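Local coordinates for calcium uptake protein 2, mitochondrial (Homo sapiens, PDB 6LB7) that probably senses calcium through EF-hands and regulates calcium uptake into mitochondria, at residues M190-F195 with I237-F242; V103-L108 with K174-F179; E253-A258 with A272-A277. All blocks are in the same frame, centred on the assembly; numbering follows the deposited sequence.

Interaction 1: residues M190-F195 with I237-F242; sequences MEFLQF and ISLDEF
Phe-192 carries nearly all of this contact, pressing its ring against the first turn of helix 239-249, where Leu-239 and Phe-242 receive it. Before it, Glu-191 keeps its buried carboxylate for other partners: Trp-210 NE1 binds OE1, while Arg-318 and Arg-321 form salt bridges with OE2. At Phe-192, CG stands anti to the backbone N (chi1 -179°), which carries the ring toward the helix start at 239-242. Leu-239 CD1 lies over one ring face as a CH-pi contact, 3.9 Å from the centroid of Phe-192 and 3.4 Å from its CG. The carbonyl O of Ile-237 sits at the ring edge, 3.8 Å from Phe-192 CE2. The Phe-242 side chain runs alongside in the opposite sense, its CB 3.7 Å from Phe-192 CD2 and the ring planes at 54°. Phe-195 meets Trp-210 edge-to-face, and the same indole meets Phe-242 that way. At the start of helix 239-249, Ser-238 and Glu-241 form a capping box: Ser-238 OG accepts from Glu-241 N at 3.0 Å, and Glu-241 OE1 takes Ser-238 N from above its carboxylate plane. Adhesion is thus apolar, while the polar cap satisfies both amides and shares Glu-241 OE1 with Asn-289.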
loop_
_atom_site.group_PDB
_atom_site.type_symbol
_atom_site.label_atom_id
_atom_site.label_comp_id
_atom_site.label_asym_id
_atom_site.label_seq_id
_atom_site.Cartn_x
_atom_site.Cartn_y
_atom_site.Cartn_z
ATOM N N MET B 190 -23.686 -1.552 16.193
ATOM C CA MET B 190 -23.846 -0.670 17.342
ATOM C C MET B 190 -23.943 0.787 16.908
ATOM O O MET B 190 -24.794 1.537 17.399
ATOM C CB MET B 190 -22.689 -0.885 18.296
ATOM C CG MET B 190 -22.835 -0.168 19.581
ATOM S SD MET B 190 -21.613 -0.820 20.727
ATOM C CE MET B 190 -22.379 -0.333 22.261
ATOM N N GLU B 191 -23.080 1.209 15.978
ATOM C CA GLU B 191 -23.171 2.571 15.463
ATOM C C GLU B 191 -24.481 2.796 14.717
ATOM O O GLU B 191 -25.082 3.868 14.820
ATOM C CB GLU B 191 -21.972 2.878 14.560
ATOM C CG GLU B 191 -20.674 2.978 15.358
ATOM C CD GLU B 191 -19.525 3.553 14.561
ATOM O OE1 GLU B 191 -19.449 3.305 13.330
ATOM O OE2 GLU B 191 -18.704 4.274 15.170
ATOM N N PHE B 192 -24.952 1.802 13.973
ATOM C CA PHE B 192 -26.230 1.967 13.290
ATOM C C PHE B 192 -27.333 2.354 14.268
ATOM O O PHE B 192 -28.055 3.323 14.047
ATOM C CB PHE B 192 -26.625 0.688 12.569
ATOM C CG PHE B 192 -27.927 0.810 11.816
ATOM C CD1 PHE B 192 -29.128 0.431 12.406
ATOM C CD2 PHE B 192 -27.944 1.326 10.526
ATOM C CE1 PHE B 192 -30.327 0.553 11.710
ATOM C CE2 PHE B 192 -29.125 1.438 9.825
ATOM C CZ PHE B 192 -30.321 1.054 10.414
ATOM N N LEU B 193 -27.490 1.594 15.357
ATOM C CA LEU B 193 -28.565 1.910 16.294
ATOM C C LEU B 193 -28.284 3.180 17.080
ATOM O O LEU B 193 -29.221 3.905 17.439
ATOM C CB LEU B 193 -28.801 0.743 17.235
ATOM C CG LEU B 193 -29.635 -0.304 16.493
ATOM C CD1 LEU B 193 -29.565 -1.641 17.216
ATOM C CD2 LEU B 193 -31.086 0.189 16.323
ATOM N N GLN B 194 -27.009 3.465 17.354
ATOM C CA GLN B 194 -26.664 4.717 18.018
ATOM C C GLN B 194 -27.138 5.917 17.197
ATOM O O GLN B 194 -27.780 6.835 17.717
ATOM C CB GLN B 194 -25.141 4.762 18.252
ATOM C CG GLN B 194 -24.621 5.954 18.984
ATOM C CD GLN B 194 -25.212 6.117 20.346
ATOM O OE1 GLN B 194 -25.545 5.236 20.967
ATOM N NE2 GLN B 194 -25.355 7.254 20.795
ATOM N N PHE B 195 -26.882 5.917 15.892
ATOM C CA PHE B 195 -27.254 7.089 15.118
ATOM C C PHE B 195 -28.672 7.008 14.583
ATOM O O PHE B 195 -29.281 8.053 14.332
ATOM C CB PHE B 195 -26.230 7.313 13.986
ATOM C CG PHE B 195 -24.911 7.819 14.500
ATOM C CD1 PHE B 195 -24.681 9.179 14.640
ATOM C CD2 PHE B 195 -23.942 6.935 14.924
ATOM C CE1 PHE B 195 -23.485 9.637 15.177
ATOM C CE2 PHE B 195 -22.740 7.393 15.447
ATOM C CZ PHE B 195 -22.506 8.739 15.565
ATOM N N ILE B 237 -32.394 4.403 5.244
ATOM C CA ILE B 237 -31.285 3.493 4.983
ATOM C C ILE B 237 -31.395 2.284 5.902
ATOM O O ILE B 237 -31.573 2.433 7.121
ATOM C CB ILE B 237 -29.941 4.217 5.183
ATOM C CG1 ILE B 237 -29.754 5.282 4.092
ATOM C CG2 ILE B 237 -28.791 3.224 5.245
ATOM C CD1 ILE B 237 -29.189 6.586 4.605
ATOM N N SER B 238 -31.273 1.092 5.332
ATOM C CA SER B 238 -31.309 -0.131 6.120
ATOM C C SER B 238 -29.945 -0.441 6.738
ATOM O O SER B 238 -28.898 0.080 6.327
ATOM C CB SER B 238 -31.743 -1.323 5.258
ATOM O OG SER B 238 -30.709 -1.700 4.353
ATOM N N LEU B 239 -29.962 -1.346 7.711
ATOM C CA LEU B 239 -28.705 -1.814 8.287
ATOM C C LEU B 239 -27.788 -2.404 7.211
ATOM O O LEU B 239 -26.580 -2.127 7.182
ATOM C CB LEU B 239 -28.991 -2.844 9.379
ATOM C CG LEU B 239 -27.799 -3.449 10.112
ATOM C CD1 LEU B 239 -26.987 -2.345 10.795
ATOM C CD2 LEU B 239 -28.297 -4.458 11.135
ATOM N N ASP B 240 -28.343 -3.227 6.318
ATOM C CA ASP B 240 -27.516 -3.833 5.278
ATOM C C ASP B 240 -26.907 -2.775 4.366
ATOM O O ASP B 240 -25.744 -2.887 3.973
ATOM C CB ASP B 240 -28.328 -4.838 4.447
ATOM C CG ASP B 240 -28.494 -6.178 5.155
ATOM O OD1 ASP B 240 -27.687 -6.461 6.062
ATOM O OD2 ASP B 240 -29.429 -6.941 4.810
ATOM N N GLU B 241 -27.685 -1.756 3.995
ATOM C CA GLU B 241 -27.131 -0.681 3.182
ATOM C C GLU B 241 -26.057 0.078 3.952
ATOM O O GLU B 241 -25.042 0.491 3.376
ATOM C CB GLU B 241 -28.248 0.263 2.716
ATOM C CG GLU B 241 -29.239 -0.417 1.766
ATOM C CD GLU B 241 -30.505 0.405 1.483
ATOM O OE1 GLU B 241 -30.859 1.304 2.287
ATOM O OE2 GLU B 241 -31.156 0.133 0.455
ATOM N N PHE B 242 -26.260 0.274 5.256
ATOM C CA PHE B 242 -25.243 0.930 6.062
ATOM C C PHE B 242 -23.982 0.086 6.119
ATOM O O PHE B 242 -22.871 0.608 5.961
ATOM C CB PHE B 242 -25.789 1.206 7.466
ATOM C CG PHE B 242 -24.799 1.838 8.390
ATOM C CD1 PHE B 242 -24.289 1.124 9.459
ATOM C CD2 PHE B 242 -24.392 3.161 8.202
ATOM C CE1 PHE B 242 -23.397 1.701 10.329
ATOM C CE2 PHE B 242 -23.486 3.755 9.072
ATOM C CZ PHE B 242 -22.984 3.032 10.134
#

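Interaction 2: residues V103-L108 with K174-F179; sequences VAFKML and KEFRRF
A first torsion that sets CG anti to the backbone N in both Phe-105 and Phe-176 (chi1 176° in the latter) drives the two rings into the gap between their helices, where they meet edge-to-face. The edge of Phe-105 points at the face of Phe-176, with centroids 5.4 Å apart and planes at 67°; Phe-105 CD1 comes 3.7 Å from Phe-176 CG. Phe-105 CB adds a CH-pi contact over a face, 4.1 Å from the Phe-176 centroid. Helix 99-108 is the entering helix of the calcium-binding EF-hand whose ligands begin at Asp-109, and the side chain of Phe-105 is about 7 Å from the calcium ion. The partner helix, 173-196, follows strand 171-172, which pairs with strand 115-116 of that EF-hand, an arrangement consistent with a paired EF-hand lobe. The axes of the two short segments approach to 10.5 Å, with their N-to-C directions at 131°. Were Phe-176 replaced by an alanine, the edge of Phe-105 would probably lose the face it packs on, opening a gap between the helices. Ala-104 CB touches the ring edge at Phe-176 CZ, 4.0 Å away, and Leu-108 CD1 approaches Phe-176 CE1 obliquely. Phe-89 and Ile-116 also pack on Phe-176.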
loop_
_atom_site.group_PDB
_atom_site.type_symbol
_atom_site.label_atom_id
_atom_site.label_comp_id
_atom_site.label_asym_id
_atom_site.label_seq_id
_atom_site.Cartn_x
_atom_site.Cartn_y
_atom_site.Cartn_z
ATOM N N VAL B 103 -3.483 -11.634 6.038
ATOM C CA VAL B 103 -2.199 -10.971 6.265
ATOM C C VAL B 103 -1.949 -10.783 7.755
ATOM O O VAL B 103 -0.870 -11.101 8.263
ATOM C CB VAL B 103 -2.177 -9.625 5.523
ATOM C CG1 VAL B 103 -1.035 -8.752 6.002
ATOM C CG2 VAL B 103 -2.126 -9.857 4.016
ATOM N N ALA B 104 -2.938 -10.254 8.480
ATOM C CA ALA B 104 -2.753 -10.071 9.918
ATOM C C ALA B 104 -2.516 -11.407 10.608
ATOM O O ALA B 104 -1.700 -11.499 11.531
ATOM C CB ALA B 104 -3.969 -9.373 10.532
ATOM N N PHE B 105 -3.242 -12.447 10.188
ATOM C CA PHE B 105 -3.062 -13.771 10.776
ATOM C C PHE B 105 -1.646 -14.272 10.526
ATOM O O PHE B 105 -0.950 -14.717 11.452
ATOM C CB PHE B 105 -4.109 -14.740 10.192
ATOM C CG PHE B 105 -3.996 -16.152 10.708
ATOM C CD1 PHE B 105 -4.614 -16.527 11.891
ATOM C CD2 PHE B 105 -3.278 -17.115 9.992
ATOM C CE1 PHE B 105 -4.516 -17.830 12.370
ATOM C CE2 PHE B 105 -3.176 -18.422 10.460
ATOM C CZ PHE B 105 -3.791 -18.782 11.656
ATOM N N LYS B 106 -1.191 -14.172 9.280
ATOM C CA LYS B 106 0.107 -14.724 8.911
ATOM C C LYS B 106 1.249 -13.910 9.501
ATOM O O LYS B 106 2.331 -14.460 9.740
ATOM C CB LYS B 106 0.237 -14.799 7.388
ATOM C CG LYS B 106 -0.647 -15.858 6.725
ATOM C CD LYS B 106 -0.489 -17.254 7.384
ATOM C CE LYS B 106 0.860 -17.942 7.052
ATOM N NZ LYS B 106 1.157 -19.095 7.985
ATOM N N MET B 107 1.025 -12.611 9.760
ATOM C CA MET B 107 2.044 -11.801 10.436
ATOM C C MET B 107 2.308 -12.319 11.842
ATOM O O MET B 107 3.448 -12.297 12.318
ATOM C CB MET B 107 1.619 -10.326 10.499
ATOM C CG MET B 107 1.792 -9.555 9.202
ATOM S SD MET B 107 3.524 -9.462 8.722
ATOM C CE MET B 107 4.179 -8.388 9.993
ATOM N N LEU B 108 1.262 -12.786 12.521
ATOM C CA LEU B 108 1.370 -13.283 13.883
ATOM C C LEU B 108 1.823 -14.740 13.963
ATOM O O LEU B 108 2.407 -15.137 14.975
ATOM C CB LEU B 108 0.022 -13.129 14.597
ATOM C CG LEU B 108 -0.458 -11.726 14.976
ATOM C CD1 LEU B 108 -1.922 -11.745 15.408
ATOM C CD2 LEU B 108 0.404 -11.158 16.090
ATOM N N LYS B 174 -9.708 -19.864 10.561
ATOM C CA LYS B 174 -11.135 -19.632 10.359
ATOM C C LYS B 174 -11.791 -19.061 11.609
ATOM O O LYS B 174 -12.712 -18.249 11.490
ATOM C CB LYS B 174 -11.820 -20.906 9.864
ATOM C CG LYS B 174 -12.404 -21.816 10.900
ATOM C CD LYS B 174 -13.036 -23.038 10.201
ATOM C CE LYS B 174 -13.583 -24.039 11.205
ATOM N NZ LYS B 174 -14.048 -25.313 10.600
ATOM N N GLU B 175 -11.313 -19.421 12.804
ATOM C CA GLU B 175 -11.919 -18.691 13.911
ATOM C C GLU B 175 -11.272 -17.317 14.096
ATOM O O GLU B 175 -11.943 -16.365 14.499
ATOM C CB GLU B 175 -11.797 -19.461 15.230
ATOM C CG GLU B 175 -12.562 -20.694 15.414
ATOM C CD GLU B 175 -12.459 -21.669 14.282
ATOM O OE1 GLU B 175 -13.404 -21.957 13.707
ATOM O OE2 GLU B 175 -11.440 -22.139 13.970
ATOM N N PHE B 176 -10.036 -17.069 13.651
ATOM C CA PHE B 176 -9.491 -15.709 13.650
ATOM C C PHE B 176 -10.276 -14.818 12.694
ATOM O O PHE B 176 -10.701 -13.722 13.062
ATOM C CB PHE B 176 -8.008 -15.758 13.265
ATOM C CG PHE B 176 -7.324 -14.397 13.136
ATOM C CD1 PHE B 176 -6.577 -13.880 14.182
ATOM C CD2 PHE B 176 -7.381 -13.679 11.943
ATOM C CE1 PHE B 176 -5.905 -12.659 14.062
ATOM C CE2 PHE B 176 -6.713 -12.446 11.809
ATOM C CZ PHE B 176 -5.976 -11.940 12.875
ATOM N N ARG B 177 -10.483 -15.293 11.456
ATOM C CA ARG B 177 -11.211 -14.530 10.448
ATOM C C ARG B 177 -12.626 -14.201 10.903
ATOM O O ARG B 177 -13.109 -13.085 10.699
ATOM C CB ARG B 177 -11.256 -15.310 9.132
ATOM C CG ARG B 177 -12.156 -14.669 8.070
ATOM C CD ARG B 177 -12.271 -15.498 6.775
ATOM N NE ARG B 177 -12.550 -16.906 7.049
ATOM C CZ ARG B 177 -13.757 -17.392 7.341
ATOM N NH1 ARG B 177 -14.822 -16.591 7.390
ATOM N NH2 ARG B 177 -13.906 -18.686 7.581
ATOM N N ARG B 178 -13.323 -15.174 11.490
ATOM C CA ARG B 178 -14.705 -14.970 11.906
ATOM C C ARG B 178 -14.800 -13.934 13.029
ATOM O O ARG B 178 -15.742 -13.136 13.074
ATOM C CB ARG B 178 -15.301 -16.315 12.325
ATOM C CG ARG B 178 -16.708 -16.279 12.706
ATOM C CD ARG B 178 -17.288 -17.669 12.886
ATOM N NE ARG B 178 -17.536 -18.277 11.705
ATOM C CZ ARG B 178 -18.479 -18.007 10.984
ATOM N NH1 ARG B 178 -19.261 -17.141 11.327
ATOM N NH2 ARG B 178 -18.638 -18.598 9.919
ATOM N N PHE B 179 -13.851 -13.977 13.963
ATOM C CA PHE B 179 -13.815 -12.989 15.033
ATOM C C PHE B 179 -13.626 -11.571 14.481
ATOM O O PHE B 179 -14.302 -10.637 14.922
ATOM C CB PHE B 179 -12.701 -13.329 16.020
ATOM C CG PHE B 179 -12.702 -12.455 17.247
ATOM C CD1 PHE B 179 -11.959 -11.281 17.278
ATOM C CD2 PHE B 179 -13.468 -12.790 18.344
ATOM C CE1 PHE B 179 -11.969 -10.462 18.392
ATOM C CE2 PHE B 179 -13.475 -11.985 19.466
ATOM C CZ PHE B 179 -12.723 -10.814 19.479
#

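Interaction 3: residues E253-A258 with A272-A277; sequences EDFAIA and AEFKRA
Phe-255 and Phe-274 join the two helices of a helix-loop-helix unit, 252-264 and 271-282, in an arrangement consistent with an EF-hand-like fold. The short segments run at 142° to each other, their axes 10.2 Å apart at closest approach. The aromatic part is an offset edge-to-face pair: the edge of Phe-255 is turned toward the face of Phe-274, the centroids are 5.5 Å apart and the planes stand at 70°. Phe-255 CZ makes the closest touch, 3.6 Å from Phe-274 CE1. Both phenylalanines have CG anti to the backbone N, and this throws rings whose CB atoms do not face the partner helix inward, so that the two side chains cross at about a right angle. Phe-248, Phe-311 and Leu-312 pack further round Phe-255, while Leu-291 touches Phe-274. Charged groups take no part across the helix pair; Asp-254 and Arg-276 turn to residues of another protein chain for their salt bridges, so this helical unit also contributes to an interface between subunits. The aliphatic part rests on two small residues. Ala-258 and Ala-277 face each other with CA atoms 5.7 Å apart, a spacing that methyl groups permit. Ala-277 CB serves both neighbours, lying 3.8 Å from Ala-258 CB and 3.9 Å from Phe-255 CE2.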
loop_
_atom_site.group_PDB
_atom_site.type_symbol
_atom_site.label_atom_id
_atom_site.label_comp_id
_atom_site.label_asym_id
_atom_site.label_seq_id
_atom_site.Cartn_x
_atom_site.Cartn_y
_atom_site.Cartn_z
ATOM N N GLU B 253 -8.024 3.320 -0.033
ATOM C CA GLU B 253 -6.764 3.457 -0.756
ATOM C C GLU B 253 -6.998 3.387 -2.255
ATOM O O GLU B 253 -6.592 4.284 -3.001
ATOM C CB GLU B 253 -5.778 2.373 -0.307
ATOM C CG GLU B 253 -4.455 2.397 -1.044
ATOM C CD GLU B 253 -3.562 1.199 -0.720
ATOM O OE1 GLU B 253 -4.075 0.161 -0.239
ATOM O OE2 GLU B 253 -2.337 1.301 -0.954
ATOM N N ASP B 254 -7.668 2.327 -2.711
ATOM C CA ASP B 254 -7.983 2.188 -4.122
ATOM C C ASP B 254 -8.981 3.248 -4.570
ATOM O O ASP B 254 -8.911 3.730 -5.704
ATOM C CB ASP B 254 -8.530 0.789 -4.392
ATOM C CG ASP B 254 -7.462 -0.292 -4.251
ATOM O OD1 ASP B 254 -6.288 0.069 -4.035
ATOM O OD2 ASP B 254 -7.792 -1.490 -4.376
ATOM N N PHE B 255 -9.909 3.638 -3.692
ATOM C CA PHE B 255 -10.874 4.660 -4.082
ATOM C C PHE B 255 -10.190 5.996 -4.330
ATOM O O PHE B 255 -10.540 6.711 -5.278
ATOM C CB PHE B 255 -11.969 4.806 -3.021
ATOM C CG PHE B 255 -12.987 5.857 -3.365
ATOM C CD1 PHE B 255 -12.912 7.124 -2.791
ATOM C CD2 PHE B 255 -14.002 5.591 -4.292
ATOM C CE1 PHE B 255 -13.840 8.108 -3.117
ATOM C CE2 PHE B 255 -14.942 6.567 -4.617
ATOM C CZ PHE B 255 -14.853 7.832 -4.030
ATOM N N ALA B 256 -9.220 6.360 -3.488
ATOM C CA ALA B 256 -8.516 7.629 -3.679
ATOM C C ALA B 256 -7.669 7.620 -4.954
ATOM O O ALA B 256 -7.552 8.649 -5.636
ATOM C CB ALA B 256 -7.642 7.941 -2.465
ATOM N N ILE B 257 -7.058 6.473 -5.282
ATOM C CA ILE B 257 -6.326 6.354 -6.543
ATOM C C ILE B 257 -7.270 6.551 -7.721
ATOM O O ILE B 257 -6.939 7.229 -8.695
ATOM C CB ILE B 257 -5.607 4.991 -6.628
ATOM C CG1 ILE B 257 -4.399 4.943 -5.681
ATOM C CG2 ILE B 257 -5.181 4.701 -8.073
ATOM C CD1 ILE B 257 -3.968 3.527 -5.294
ATOM N N ALA B 258 -8.458 5.946 -7.661
ATOM C CA ALA B 258 -9.419 6.135 -8.735
ATOM C C ALA B 258 -9.849 7.594 -8.827
ATOM O O ALA B 258 -9.901 8.162 -9.924
ATOM C CB ALA B 258 -10.620 5.214 -8.529
ATOM N N ALA B 272 -21.995 8.606 -12.288
ATOM C CA ALA B 272 -21.455 7.464 -13.024
ATOM C C ALA B 272 -19.969 7.242 -12.733
ATOM O O ALA B 272 -19.510 6.094 -12.671
ATOM C CB ALA B 272 -21.670 7.642 -14.531
ATOM N N GLU B 273 -19.192 8.317 -12.594
ATOM C CA GLU B 273 -17.783 8.146 -12.239
ATOM C C GLU B 273 -17.650 7.582 -10.832
ATOM O O GLU B 273 -16.856 6.664 -10.585
ATOM C CB GLU B 273 -17.032 9.475 -12.339
ATOM C CG GLU B 273 -16.718 9.914 -13.764
ATOM C CD GLU B 273 -17.954 10.363 -14.502
ATOM O OE1 GLU B 273 -18.031 10.105 -15.721
ATOM O OE2 GLU B 273 -18.849 10.960 -13.857
ATOM N N PHE B 274 -18.421 8.130 -9.898
ATOM C CA PHE B 274 -18.379 7.659 -8.521
ATOM C C PHE B 274 -18.696 6.177 -8.460
ATOM O O PHE B 274 -17.949 5.393 -7.862
ATOM C CB PHE B 274 -19.362 8.482 -7.685
ATOM C CG PHE B 274 -19.226 8.285 -6.196
ATOM C CD1 PHE B 274 -18.373 9.078 -5.451
ATOM C CD2 PHE B 274 -19.964 7.322 -5.548
ATOM C CE1 PHE B 274 -18.260 8.902 -4.072
ATOM C CE2 PHE B 274 -19.860 7.142 -4.170
ATOM C CZ PHE B 274 -19.019 7.930 -3.438
ATOM N N LYS B 275 -19.768 5.769 -9.149
ATOM C CA LYS B 275 -20.170 4.368 -9.188
ATOM C C LYS B 275 -19.045 3.476 -9.687
ATOM O O LYS B 275 -18.765 2.425 -9.097
ATOM C CB LYS B 275 -21.410 4.203 -10.076
ATOM C CG LYS B 275 -22.727 4.631 -9.430
ATOM C CD LYS B 275 -23.901 4.342 -10.368
ATOM C CE LYS B 275 -25.227 4.315 -9.623
ATOM N NZ LYS B 275 -26.387 4.142 -10.562
ATOM N N ARG B 276 -18.396 3.875 -10.788
ATOM C CA ARG B 276 -17.368 2.967 -11.305
ATOM C C ARG B 276 -16.147 2.939 -10.387
ATOM O O ARG B 276 -15.595 1.870 -10.085
ATOM C CB ARG B 276 -16.974 3.399 -12.720
ATOM C CG ARG B 276 -15.974 2.529 -13.421
ATOM C CD ARG B 276 -16.587 1.600 -14.390
ATOM N NE ARG B 276 -15.704 1.076 -15.222
ATOM C CZ ARG B 276 -15.446 1.549 -16.305
ATOM N NH1 ARG B 276 -16.005 2.563 -16.710
ATOM N NH2 ARG B 276 -14.620 1.004 -16.985
ATOM N N ALA B 277 -15.763 4.042 -9.758
ATOM C CA ALA B 277 -14.686 3.990 -8.765
ATOM C C ALA B 277 -15.050 3.116 -7.571
ATOM O O ALA B 277 -14.186 2.425 -7.007
ATOM C CB ALA B 277 -14.368 5.389 -8.287
#

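In the fold
From the N terminus, interaction 2 closes first, bringing helix 99-108 back against the start of helix 173-196 and enclosing the calcium loop, helices 118-129 and 157-163, and a segment that is not modelled. Interaction 1 opens near the far end of that same long helix; the two contacts, with centres about 26 Å apart, share it. Interaction 1 closes on helix 239-249 round helices 204-211 and 220-230. Helix 252-264 follows directly, and interaction 3 closes the shortest loop by pairing it with helix 271-282. The three contacts come in series, neither nested nor crossed. Interaction 2 ties the calcium-binding hand to the long helix and interaction 1 ties that helix's far end to helix 239-249, while interaction 3 lies within the C-terminal helices.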